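Local coordinates for protein iota-carrageenase (Alteromonas sp., PDB 1H80) that hydrolyses the beta-1,4 linkages of iota-carrageenan, a sulfated galactan of red algal cell walls, with inversion of the anomeric configuration, at residues N105-N110 against L137-N142; L161-E166 against T219-M224; G169-S174 against K225-G230; G230-I235 against M256-V261. One frame throughout, in Å; residues are numbered along the deposited sequence.

Contact 1: residues N105-N110 against L137-N142; sequences NNIVRN and LGDVRN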
loop_
_atom_site.group_PDB
_atom_site.type_symbol
_atom_site.label_atom_id
_atom_site.label_comp_id
_atom_site.label_asym_id
_atom_site.label_seq_id
_atom_site.Cartn_x
_atom_site.Cartn_y
_atom_site.Cartn_z
ATOM N N ASN A 105 4.792 15.057 12.492
ATOM C CA ASN A 105 5.238 15.813 13.660
ATOM C C ASN A 105 4.566 17.170 13.800
ATOM O O ASN A 105 4.980 17.994 14.615
ATOM C CB ASN A 105 6.751 16.003 13.605
ATOM C CG ASN A 105 7.492 14.689 13.556
ATOM O OD1 ASN A 105 7.391 13.872 14.474
ATOM N ND2 ASN A 105 8.241 14.470 12.482
ATOM N N ASN A 106 3.537 17.408 12.997
ATOM C CA ASN A 106 2.814 18.668 13.061
ATOM C C ASN A 106 1.432 18.494 12.449
ATOM O O ASN A 106 1.023 17.380 12.125
ATOM C CB ASN A 106 3.588 19.762 12.324
ATOM C CG ASN A 106 3.740 19.472 10.847
ATOM O OD1 ASN A 106 3.423 18.375 10.389
ATOM N ND2 ASN A 106 4.233 20.449 10.095
ATOM N N ILE A 107 0.714 19.598 12.307
ATOM C CA ILE A 107 -0.625 19.569 11.745
ATOM C C ILE A 107 -0.566 20.220 10.377
ATOM O O ILE A 107 -0.122 21.360 10.250
ATOM C CB ILE A 107 -1.605 20.340 12.648
ATOM C CG1 ILE A 107 -1.570 19.742 14.057
ATOM C CG2 ILE A 107 -3.005 20.290 12.063
ATOM C CD1 ILE A 107 -2.378 20.514 15.082
ATOM N N VAL A 108 -1.006 19.496 9.354
ATOM C CA VAL A 108 -0.976 20.026 7.997
ATOM C C VAL A 108 -2.367 20.084 7.390
ATOM O O VAL A 108 -3.132 19.125 7.467
ATOM C CB VAL A 108 -0.085 19.162 7.086
ATOM C CG1 VAL A 108 -0.097 19.714 5.664
ATOM C CG2 VAL A 108 1.334 19.128 7.633
ATOM N N ARG A 109 -2.686 21.223 6.785
ATOM C CA ARG A 109 -3.978 21.417 6.144
ATOM C C ARG A 109 -3.746 22.079 4.792
ATOM O O ARG A 109 -2.921 22.986 4.681
ATOM C CB ARG A 109 -4.868 22.318 7.004
ATOM C CG ARG A 109 -5.191 21.769 8.396
ATOM C CD ARG A 109 -6.084 20.536 8.326
ATOM N NE ARG A 109 -6.454 20.027 9.650
ATOM C CZ ARG A 109 -5.822 19.047 10.294
ATOM N NH1 ARG A 109 -4.770 18.448 9.751
ATOM N NH2 ARG A 109 -6.257 18.650 11.486
ATOM N N ASN A 110 -4.465 21.616 3.775
ATOM C CA ASN A 110 -4.366 22.175 2.424
ATOM C C ASN A 110 -2.967 21.988 1.870
ATOM O O ASN A 110 -2.158 22.919 1.836
ATOM C CB ASN A 110 -4.716 23.660 2.441
ATOM C CG ASN A 110 -5.963 23.945 3.239
ATOM O OD1 ASN A 110 -6.948 23.210 3.159
ATOM N ND2 ASN A 110 -5.932 25.021 4.015
ATOM N N LEU A 137 2.092 9.776 5.890
ATOM C CA LEU A 137 1.045 10.736 6.203
ATOM C C LEU A 137 0.548 10.556 7.624
ATOM O O LEU A 137 0.452 9.433 8.122
ATOM C CB LEU A 137 -0.126 10.567 5.235
ATOM C CG LEU A 137 0.233 10.502 3.747
ATOM C CD1 LEU A 137 -1.038 10.326 2.938
ATOM C CD2 LEU A 137 0.974 11.766 3.326
ATOM N N GLY A 138 0.241 11.677 8.268
ATOM C CA GLY A 138 -0.271 11.654 9.624
ATOM C C GLY A 138 -1.463 12.585 9.736
ATOM O O GLY A 138 -2.498 12.372 9.094
ATOM N N ASP A 139 -1.317 13.626 10.548
ATOM C CA ASP A 139 -2.384 14.594 10.756
ATOM C C ASP A 139 -2.422 15.611 9.620
ATOM O O ASP A 139 -1.952 16.744 9.761
ATOM C CB ASP A 139 -2.181 15.322 12.085
ATOM C CG ASP A 139 -3.410 16.100 12.515
ATOM O OD1 ASP A 139 -4.314 16.323 11.680
ATOM O OD2 ASP A 139 -3.467 16.501 13.696
ATOM N N VAL A 140 -2.983 15.189 8.494
ATOM C CA VAL A 140 -3.103 16.047 7.327
ATOM C C VAL A 140 -4.505 15.916 6.749
ATOM O O VAL A 140 -5.057 14.820 6.683
ATOM C CB VAL A 140 -2.036 15.680 6.253
ATOM C CG1 VAL A 140 -2.136 14.210 5.881
ATOM C CG2 VAL A 140 -2.215 16.550 5.019
ATOM N N ARG A 141 -5.087 17.049 6.365
ATOM C CA ARG A 141 -6.425 17.066 5.782
ATOM C C ARG A 141 -6.435 17.981 4.581
ATOM O O ARG A 141 -5.735 18.998 4.563
ATOM C CB ARG A 141 -7.458 17.558 6.788
ATOM C CG ARG A 141 -7.492 16.743 8.050
ATOM C CD ARG A 141 -8.612 17.189 8.959
ATOM N NE ARG A 141 -8.499 16.521 10.247
ATOM C CZ ARG A 141 -9.331 16.706 11.263
ATOM N NH1 ARG A 141 -10.354 17.544 11.147
ATOM N NH2 ARG A 141 -9.127 16.058 12.399
ATOM N N ASN A 142 -7.255 17.613 3.602
ATOM C CA ASN A 142 -7.414 18.326 2.344
ATOM C C ASN A 142 -6.090 18.313 1.606
ATOM O O ASN A 142 -5.373 19.316 1.536
ATOM C CB ASN A 142 -7.887 19.761 2.559
ATOM C CG ASN A 142 -8.357 20.388 1.271
ATOM O OD1 ASN A 142 -9.025 19.734 0.473
ATOM N ND2 ASN A 142 -8.010 21.647 1.054
HETATM O O HOH W 1 -5.648 17.872 14.470
#
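R109 bends at chi2 (-68°), which sets CD beside R141 CB, while D139 holds CG anti to its backbone N (chi1 -167°). Two nitrogens then close end-on on one oxygen: D139 OD1 takes R109 NH1 at 2.9 Å and R109 NH2 at 3.0 Å. Both come from the same face of the carboxylate, NH1 from well above its plane, NH2 nearer the plane on the syn side. NH1 also donates to V108 O, 2.9 Å away in its own strand, which limits the rotation of the guanidinium. D139 OD2 forms a salt bridge with R167.

I107 CG2 lies over one face of the R109 guanidinium and R141 CD over the centre of the other. The R141 chain runs extended alongside, and the two guanidinium groups stack with centres 4.3 Å apart and planes at 8°. R109 NH2 and R141 NE, both donors, are 3.3 Å apart, a repulsion the D139 charge presumably offsets. The strands pair in parallel register, V108 N donating to D139 O and V108 O accepting from R141 N; on their reverse side V108 CG1 meets V140 CG2 at 3.9 Å.

At the corner that ends each strand, N142 ND2 donates to N110 OD1 at 2.8 Å, and N110 ND2 bonds onward to N75. Such asparagines stacked at successive corners, as in pectate lyase-like proteins, fit the parallel beta-helix.

Contact 2: residues L161-E166 against T219-M224; sequences LVDVTE and TDNLLM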
loop_
_atom_site.group_PDB
_atom_site.type_symbol
_atom_site.label_atom_id
_atom_site.label_comp_id
_atom_site.label_asym_id
_atom_site.label_seq_id
_atom_site.Cartn_x
_atom_site.Cartn_y
_atom_site.Cartn_z
ATOM N N LEU A 161 2.533 5.652 3.139
ATOM C CA LEU A 161 1.981 5.169 4.389
ATOM C C LEU A 161 0.902 6.132 4.854
ATOM O O LEU A 161 1.202 7.246 5.277
ATOM C CB LEU A 161 3.091 5.073 5.439
ATOM C CG LEU A 161 4.307 4.243 5.020
ATOM C CD1 LEU A 161 5.418 4.390 6.045
ATOM C CD2 LEU A 161 3.899 2.783 4.870
ATOM N N VAL A 162 -0.354 5.707 4.745
ATOM C CA VAL A 162 -1.491 6.523 5.169
ATOM C C VAL A 162 -1.631 6.103 6.624
ATOM O O VAL A 162 -2.497 5.308 6.991
ATOM C CB VAL A 162 -2.745 6.160 4.349
ATOM C CG1 VAL A 162 -3.873 7.130 4.655
ATOM C CG2 VAL A 162 -2.410 6.207 2.859
ATOM N N ASP A 163 -0.752 6.672 7.440
ATOM C CA ASP A 163 -0.619 6.317 8.846
ATOM C C ASP A 163 -1.268 7.181 9.916
ATOM O O ASP A 163 -1.951 8.169 9.642
ATOM C CB ASP A 163 0.873 6.207 9.163
ATOM C CG ASP A 163 1.219 4.951 9.935
ATOM O OD1 ASP A 163 0.405 4.521 10.775
ATOM O OD2 ASP A 163 2.319 4.402 9.706
ATOM N N VAL A 164 -1.020 6.774 11.156
ATOM C CA VAL A 164 -1.526 7.474 12.325
ATOM C C VAL A 164 -0.328 8.056 13.064
ATOM O O VAL A 164 0.809 7.618 12.866
ATOM C CB VAL A 164 -2.291 6.515 13.279
ATOM C CG1 VAL A 164 -3.453 5.869 12.546
ATOM C CG2 VAL A 164 -1.353 5.445 13.823
ATOM N N THR A 165 -0.583 9.064 13.889
ATOM C CA THR A 165 0.469 9.686 14.679
ATOM C C THR A 165 -0.109 10.048 16.037
ATOM O O THR A 165 -1.290 10.372 16.148
ATOM C CB THR A 165 1.027 10.970 14.017
ATOM O OG1 THR A 165 -0.019 11.937 13.870
ATOM C CG2 THR A 165 1.616 10.653 12.663
ATOM N N GLU A 166 0.726 9.973 17.066
ATOM C CA GLU A 166 0.301 10.283 18.423
ATOM C C GLU A 166 0.531 11.743 18.794
ATOM O O GLU A 166 1.593 12.308 18.520
ATOM C CB GLU A 166 1.051 9.396 19.422
ATOM N N THR A 219 -4.760 -2.855 7.997
ATOM C CA THR A 219 -4.719 -1.981 9.161
ATOM C C THR A 219 -4.139 -2.672 10.390
ATOM O O THR A 219 -4.883 -3.092 11.275
ATOM C CB THR A 219 -6.139 -1.485 9.458
ATOM O OG1 THR A 219 -7.010 -2.611 9.638
ATOM C CG2 THR A 219 -6.659 -0.673 8.284
ATOM N N ASP A 220 -2.813 -2.760 10.461
ATOM C CA ASP A 220 -2.177 -3.457 11.577
ATOM C C ASP A 220 -1.138 -2.709 12.407
ATOM O O ASP A 220 -0.296 -3.339 13.051
ATOM C CB ASP A 220 -1.556 -4.767 11.078
ATOM C CG ASP A 220 -0.455 -4.546 10.053
ATOM O OD1 ASP A 220 -0.070 -3.382 9.820
ATOM O OD2 ASP A 220 0.034 -5.546 9.484
ATOM N N ASN A 221 -1.189 -1.382 12.410
ATOM C CA ASN A 221 -0.240 -0.601 13.200
ATOM C C ASN A 221 -0.537 -0.837 14.681
ATOM O O ASN A 221 -1.661 -0.625 15.133
ATOM C CB ASN A 221 -0.382 0.888 12.878
ATOM C CG ASN A 221 0.689 1.731 13.542
ATOM O OD1 ASN A 221 0.967 1.577 14.730
ATOM N ND2 ASN A 221 1.289 2.637 12.778
ATOM N N LEU A 222 0.476 -1.266 15.432
ATOM C CA LEU A 222 0.327 -1.546 16.860
ATOM C C LEU A 222 -0.280 -0.392 17.651
ATOM O O LEU A 222 -1.042 -0.613 18.595
ATOM C CB LEU A 222 1.684 -1.919 17.464
ATOM N N LEU A 223 0.061 0.838 17.275
ATOM C CA LEU A 223 -0.468 2.012 17.959
ATOM C C LEU A 223 -1.989 2.000 17.970
ATOM O O LEU A 223 -2.617 2.374 18.960
ATOM C CB LEU A 223 0.013 3.296 17.278
ATOM C CG LEU A 223 1.433 3.774 17.581
ATOM C CD1 LEU A 223 1.757 4.991 16.733
ATOM C CD2 LEU A 223 1.546 4.115 19.059
ATOM N N MET A 224 -2.583 1.572 16.864
ATOM C CA MET A 224 -4.034 1.539 16.773
ATOM C C MET A 224 -4.632 0.505 17.709
ATOM O O MET A 224 -5.765 0.650 18.162
ATOM C CB MET A 224 -4.464 1.269 15.333
ATOM C CG MET A 224 -3.901 2.290 14.370
ATOM S SD MET A 224 -4.696 2.240 12.772
ATOM C CE MET A 224 -4.301 0.584 12.247
#
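N221 is the N-cap of helix 222-227, and its side chain joins this helix to D163 and V164, at the break in strand 160-167. The amide has one end for each task. N221 OD1 turns back on the helix and accepts from L223 N at 2.8 Å, a capping bond with the donor only slightly tilted from the carbonyl plane. N221 ND2 faces the other way, across the contact, and makes a weak hydrogen bond to D163 OD1 at 2.9 Å, bent to 128° at the hydrogen. CG of N221 stands anti to the backbone N (chi1 -173°), on the strand side of its residue.

D163 OD1 is already committed to its own chain. It accepts from V164 N, 2.7 Å away, on the anti side of the carboxylate, and this bond ties the carboxylate back to the next N-H at the break in the strand. The asparagine adds a second, more bent hydrogen bond to the same oxygen. The two side chains cross at about a right angle, with carboxylate and amide planes 75° apart. K136 and Y197 also pack against D163.

V164 supplies the apolar half of the contact. Its two methyls divide the helix start between them: CG2 meets the N221 amide tip to tip, with L223 CD1 more loosely placed at 4.3 Å, and CG1 meets M224. L171 and W173 also touch V164. M224 runs obliquely across this valine, and its SD rests 3.8 Å from V164 CG1.

Contact 3: residues G169-S174 against K225-G230; sequences GRLHWS and KNYKQG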
loop_
_atom_site.group_PDB
_atom_site.type_symbol
_atom_site.label_atom_id
_atom_site.label_comp_id
_atom_site.label_asym_id
_atom_site.label_seq_id
_atom_site.Cartn_x
_atom_site.Cartn_y
_atom_site.Cartn_z
ATOM N N GLY A 169 -2.129 12.621 23.710
ATOM C CA GLY A 169 -2.764 11.439 24.265
ATOM C C GLY A 169 -3.661 10.594 23.380
ATOM O O GLY A 169 -4.275 9.640 23.860
ATOM N N ARG A 170 -3.750 10.925 22.099
ATOM C CA ARG A 170 -4.589 10.144 21.197
ATOM C C ARG A 170 -3.981 10.078 19.804
ATOM O O ARG A 170 -2.964 10.718 19.531
ATOM C CB ARG A 170 -5.990 10.744 21.109
ATOM C CG ARG A 170 -6.018 12.181 20.628
ATOM C CD ARG A 170 -7.353 12.485 20.000
ATOM N NE ARG A 170 -7.586 11.580 18.881
ATOM C CZ ARG A 170 -8.648 10.792 18.753
ATOM N NH1 ARG A 170 -9.600 10.791 19.673
ATOM N NH2 ARG A 170 -8.744 9.983 17.707
ATOM N N LEU A 171 -4.611 9.304 18.927
ATOM C CA LEU A 171 -4.122 9.160 17.562
ATOM C C LEU A 171 -4.805 10.101 16.587
ATOM O O LEU A 171 -5.972 10.458 16.745
ATOM C CB LEU A 171 -4.305 7.725 17.074
ATOM C CG LEU A 171 -3.607 6.643 17.897
ATOM C CD1 LEU A 171 -3.737 5.320 17.163
ATOM C CD2 LEU A 171 -2.144 7.002 18.113
ATOM N N HIS A 172 -4.053 10.492 15.570
ATOM C CA HIS A 172 -4.539 11.385 14.535
ATOM C C HIS A 172 -4.140 10.783 13.202
ATOM O O HIS A 172 -3.130 10.094 13.107
ATOM C CB HIS A 172 -3.892 12.757 14.693
ATOM C CG HIS A 172 -4.106 13.362 16.043
ATOM N ND1 HIS A 172 -5.231 14.091 16.362
ATOM C CD2 HIS A 172 -3.360 13.304 17.170
ATOM C CE1 HIS A 172 -5.168 14.458 17.630
ATOM N NE2 HIS A 172 -4.044 13.992 18.144
ATOM N N TRP A 173 -4.938 11.032 12.175
ATOM C CA TRP A 173 -4.625 10.500 10.860
ATOM C C TRP A 173 -5.256 11.371 9.798
ATOM O O TRP A 173 -5.956 12.327 10.117
ATOM C CB TRP A 173 -5.086 9.045 10.744
ATOM C CG TRP A 173 -6.529 8.828 11.023
ATOM C CD1 TRP A 173 -7.557 8.937 10.140
ATOM C CD2 TRP A 173 -7.112 8.477 12.281
ATOM N NE1 TRP A 173 -8.749 8.674 10.766
ATOM C CE2 TRP A 173 -8.505 8.389 12.083
ATOM C CE3 TRP A 173 -6.592 8.229 13.558
ATOM C CZ2 TRP A 173 -9.390 8.063 13.117
ATOM C CZ3 TRP A 173 -7.472 7.905 14.585
ATOM C CH2 TRP A 173 -8.852 7.826 14.357
ATOM N N SER A 174 -5.013 11.041 8.537
ATOM C CA SER A 174 -5.512 11.878 7.458
ATOM C C SER A 174 -6.972 11.740 7.070
ATOM O O SER A 174 -7.609 10.702 7.273
ATOM C CB SER A 174 -4.629 11.709 6.218
ATOM O OG SER A 174 -4.780 10.429 5.634
ATOM N N LYS A 225 -3.866 -0.537 18.003
ATOM C CA LYS A 225 -4.338 -1.577 18.900
ATOM C C LYS A 225 -4.321 -1.046 20.329
ATOM O O LYS A 225 -5.277 -1.225 21.080
ATOM C CB LYS A 225 -3.444 -2.812 18.798
ATOM C CG LYS A 225 -3.883 -3.966 19.680
ATOM C CD LYS A 225 -2.986 -5.176 19.485
ATOM C CE LYS A 225 -3.457 -6.348 20.331
ATOM N NZ LYS A 225 -2.623 -7.562 20.114
ATOM N N ASN A 226 -3.230 -0.378 20.687
ATOM C CA ASN A 226 -3.073 0.177 22.027
ATOM C C ASN A 226 -4.077 1.290 22.328
ATOM O O ASN A 226 -4.677 1.319 23.402
ATOM C CB ASN A 226 -1.652 0.713 22.212
ATOM C CG ASN A 226 -0.592 -0.338 21.943
ATOM O OD1 ASN A 226 -0.713 -1.485 22.375
ATOM N ND2 ASN A 226 0.463 0.055 21.236
ATOM N N TYR A 227 -4.256 2.202 21.377
ATOM C CA TYR A 227 -5.180 3.320 21.554
ATOM C C TYR A 227 -6.623 2.997 21.194
ATOM O O TYR A 227 -7.536 3.731 21.574
ATOM C CB TYR A 227 -4.736 4.524 20.716
ATOM C CG TYR A 227 -3.518 5.240 21.246
ATOM C CD1 TYR A 227 -2.243 4.698 21.095
ATOM C CD2 TYR A 227 -3.645 6.452 21.925
ATOM C CE1 TYR A 227 -1.121 5.347 21.607
ATOM C CE2 TYR A 227 -2.532 7.106 22.444
ATOM C CZ TYR A 227 -1.275 6.548 22.282
ATOM O OH TYR A 227 -0.174 7.189 22.801
ATOM N N LYS A 228 -6.826 1.903 20.466
ATOM C CA LYS A 228 -8.161 1.510 20.033
ATOM C C LYS A 228 -8.758 2.654 19.222
ATOM O O LYS A 228 -9.928 3.013 19.371
ATOM C CB LYS A 228 -9.039 1.180 21.239
ATOM C CG LYS A 228 -8.549 -0.033 22.013
ATOM C CD LYS A 228 -9.426 -0.324 23.215
ATOM C CE LYS A 228 -8.971 -1.588 23.930
ATOM N NZ LYS A 228 -9.083 -2.789 23.048
ATOM N N GLN A 229 -7.919 3.222 18.361
ATOM C CA GLN A 229 -8.309 4.325 17.493
ATOM C C GLN A 229 -7.631 4.135 16.149
ATOM O O GLN A 229 -6.556 3.544 16.065
ATOM C CB GLN A 229 -7.869 5.660 18.094
ATOM C CG GLN A 229 -8.423 5.909 19.480
ATOM C CD GLN A 229 -7.856 7.155 20.119
ATOM O OE1 GLN A 229 -6.726 7.551 19.834
ATOM N NE2 GLN A 229 -8.632 7.772 21.006
ATOM N N GLY A 230 -8.263 4.643 15.101
ATOM C CA GLY A 230 -7.685 4.513 13.779
ATOM C C GLY A 230 -8.605 3.791 12.824
ATOM O O GLY A 230 -9.831 3.900 12.922
#
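L171 lies over the flat of the Y227 ring: its CD2 is 3.8 Å from the ring centroid, close to the normal, and CG touches Y227 CG at 3.6 Å. G169 O lies at the ring edge, near its plane, 3.4 Å from Y227 CE2. Two residues past the helix, Q229 reaches out with an extended chain beyond CG and crosses R170 at about a right angle. Its amide stacks on the guanidinium with planes 17° apart, NE2 over the rim of one face. Q229 OE1 takes the L171 N-H at 2.9 Å in a nearly straight bond (167°). The guanidinium itself is anchored side-on, since R170 NE at 2.9 Å and R170 NH2 at 3.0 Å both donate to L171 O, which fixes the plane on which the amide stacks.

Further on, W173 offers a face to the backbone: G230 CA sits 3.7 Å from the centroid of its six-membered ring, a CH-pi contact. D200 takes the indole NE1 and fixes the ring's other end. In fold terms, a beta-hairpin, strands 160-167 and 170-175, is packed against the short helix 222-227 and its exit loop, two lateral excursions from the coils of a parallel beta-helix.

Contact 4: residues G230-I235 against M256-V261; sequences GGIRNI and MKNGDV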
loop_
_atom_site.group_PDB
_atom_site.type_symbol
_atom_site.label_atom_id
_atom_site.label_comp_id
_atom_site.label_asym_id
_atom_site.label_seq_id
_atom_site.Cartn_x
_atom_site.Cartn_y
_atom_site.Cartn_z
ATOM N N GLY A 230 -8.263 4.643 15.101
ATOM C CA GLY A 230 -7.685 4.513 13.779
ATOM C C GLY A 230 -8.605 3.791 12.824
ATOM O O GLY A 230 -9.831 3.900 12.922
ATOM N N GLY A 231 -8.009 3.044 11.901
ATOM C CA GLY A 231 -8.793 2.316 10.924
ATOM C C GLY A 231 -9.172 3.224 9.771
ATOM O O GLY A 231 -8.899 4.426 9.802
ATOM N N ILE A 232 -9.818 2.656 8.759
ATOM C CA ILE A 232 -10.216 3.433 7.599
ATOM C C ILE A 232 -11.720 3.376 7.379
ATOM O O ILE A 232 -12.358 2.352 7.616
ATOM C CB ILE A 232 -9.473 2.954 6.321
ATOM C CG1 ILE A 232 -9.948 1.562 5.903
ATOM C CG2 ILE A 232 -7.969 2.924 6.585
ATOM C CD1 ILE A 232 -9.250 1.041 4.641
ATOM N N ARG A 233 -12.281 4.498 6.939
ATOM C CA ARG A 233 -13.712 4.611 6.690
ATOM C C ARG A 233 -13.962 5.505 5.492
ATOM O O ARG A 233 -13.212 6.451 5.251
ATOM C CB ARG A 233 -14.417 5.234 7.895
ATOM C CG ARG A 233 -14.513 4.361 9.131
ATOM C CD ARG A 233 -14.596 5.243 10.367
ATOM N NE ARG A 233 -13.368 6.018 10.484
ATOM C CZ ARG A 233 -12.209 5.509 10.888
ATOM N NH1 ARG A 233 -12.131 4.229 11.234
ATOM N NH2 ARG A 233 -11.121 6.264 10.896
ATOM N N ASN A 234 -15.027 5.205 4.758
ATOM C CA ASN A 234 -15.416 5.989 3.598
ATOM C C ASN A 234 -14.264 6.178 2.632
ATOM O O ASN A 234 -13.889 7.298 2.275
ATOM C CB ASN A 234 -15.967 7.332 4.063
ATOM C CG ASN A 234 -17.116 7.165 5.037
ATOM O OD1 ASN A 234 -18.106 6.498 4.731
ATOM N ND2 ASN A 234 -16.989 7.758 6.217
ATOM N N ILE A 235 -13.710 5.050 2.213
ATOM C CA ILE A 235 -12.601 5.037 1.281
ATOM C C ILE A 235 -13.134 4.705 -0.103
ATOM O O ILE A 235 -14.026 3.867 -0.252
ATOM C CB ILE A 235 -11.561 3.969 1.682
ATOM C CG1 ILE A 235 -11.045 4.250 3.095
ATOM C CG2 ILE A 235 -10.427 3.932 0.669
ATOM C CD1 ILE A 235 -10.427 5.632 3.279
ATOM N N MET A 256 -8.449 -4.392 13.770
ATOM C CA MET A 256 -9.218 -3.163 13.612
ATOM C C MET A 256 -10.595 -3.248 12.971
ATOM O O MET A 256 -10.806 -3.960 11.994
ATOM C CB MET A 256 -8.367 -2.150 12.838
ATOM C CG MET A 256 -9.046 -0.825 12.511
ATOM S SD MET A 256 -9.534 0.133 13.958
ATOM C CE MET A 256 -8.013 0.085 14.887
ATOM N N LYS A 257 -11.531 -2.495 13.538
ATOM C CA LYS A 257 -12.883 -2.424 13.008
ATOM C C LYS A 257 -12.908 -1.231 12.057
ATOM O O LYS A 257 -12.914 -0.076 12.490
ATOM C CB LYS A 257 -13.898 -2.208 14.130
ATOM C CG LYS A 257 -15.313 -2.016 13.619
ATOM C CD LYS A 257 -16.311 -1.924 14.759
ATOM C CE LYS A 257 -17.723 -1.758 14.231
ATOM N NZ LYS A 257 -18.731 -1.778 15.327
ATOM N N ASN A 258 -12.908 -1.517 10.760
ATOM C CA ASN A 258 -12.912 -0.477 9.741
ATOM C C ASN A 258 -14.308 -0.228 9.197
ATOM O O ASN A 258 -15.242 -0.979 9.483
ATOM C CB ASN A 258 -11.982 -0.880 8.597
ATOM C CG ASN A 258 -10.550 -1.054 9.050
ATOM O OD1 ASN A 258 -9.834 -0.081 9.282
ATOM N ND2 ASN A 258 -10.126 -2.305 9.195
ATOM N N GLY A 259 -14.433 0.832 8.401
ATOM C CA GLY A 259 -15.707 1.194 7.819
ATOM C C GLY A 259 -15.922 0.743 6.388
ATOM O O GLY A 259 -15.446 -0.318 5.972
ATOM N N ASP A 260 -16.637 1.566 5.628
ATOM C CA ASP A 260 -16.968 1.250 4.248
ATOM C C ASP A 260 -15.877 1.576 3.245
ATOM O O ASP A 260 -15.138 2.553 3.394
ATOM C CB ASP A 260 -18.252 1.970 3.834
ATOM C CG ASP A 260 -19.403 1.719 4.791
ATOM O OD1 ASP A 260 -19.367 0.706 5.522
ATOM O OD2 ASP A 260 -20.350 2.534 4.804
ATOM N N VAL A 261 -15.797 0.744 2.211
ATOM C CA VAL A 261 -14.821 0.917 1.147
ATOM C C VAL A 261 -15.464 0.534 -0.172
ATOM O O VAL A 261 -16.141 -0.487 -0.266
ATOM C CB VAL A 261 -13.580 0.003 1.344
ATOM C CG1 VAL A 261 -12.586 0.216 0.200
ATOM C CG2 VAL A 261 -12.920 0.291 2.681
HETATM O O HOH W 2 -14.181 2.241 12.045
HETATM O O HOH W 3 -17.552 4.167 6.646
#
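G259 N donates to I232 O at 2.7 Å, almost straight (171°) and in the carbonyl plane. Just before it, N258 replaces a backbone partner with its side chain: OD1 accepts from I232 N at 2.8 Å, on a lone pair. N258 CG stands anti to its carbonyl carbon (chi1 -61°), and the side chain crosses that of I232 obliquely, with OD1 also 3.1 Å from G231 CA. The other end of this buried amide, ND2, is taken by S347 O and T219 OG1. Thus I232 has both its N-H and its C=O satisfied by consecutive residues of the opposing chain.

Glycine on each side lets the chains approach. M256 CG comes to 3.5 Å from G231 CA, and R233 CG lies 3.6 Å from G259 CA; neither glycine has a side chain in the way. Beyond, the chain turns a corner at N234, and regular parallel pairing of the beta-helix begins: I235 N bonds to D260 O, and I235 sits opposite V261 in the next coil. Inside the coils, I235 CB meets V261 CG2 at 4.0 Å, while I232 CD1 approaches the same methyl more loosely at 4.2 Å.

R233 bends back over its own segment. NH1 donates to G230 O at 2.9 Å, and a water carries the contact across from NH1 to K257 O. Its NE is salt-bridged to D200. A second water accepts from D260 N and donates weakly to N234 OD1. The D260 side chain has its own partner, OD1 taking T350 N.

The contacts follow the beta-helix from coil to coil and out to its side. Contact 1 joins contact 2 through a probable backbone hydrogen bond, L137 N lying 2.8 Å from L161 O. Contacts 2 and 3, centres about 7 Å apart, are halves of one docking of helix 222-227 on the hairpin, whose strands probably bond at T165 O and H172 N, 2.8 Å apart. Contact 4 shares G230 with contact 3, and D200 binds W173 and R233. T219 OG1, 3.2 Å from N258 ND2, a probable hydrogen bond, ties contact 2 to contact 4. Contacts 1 and 4 stay about 10 Å apart (nearest atoms). A sodium ion lies about 12 Å from the D163 side chain.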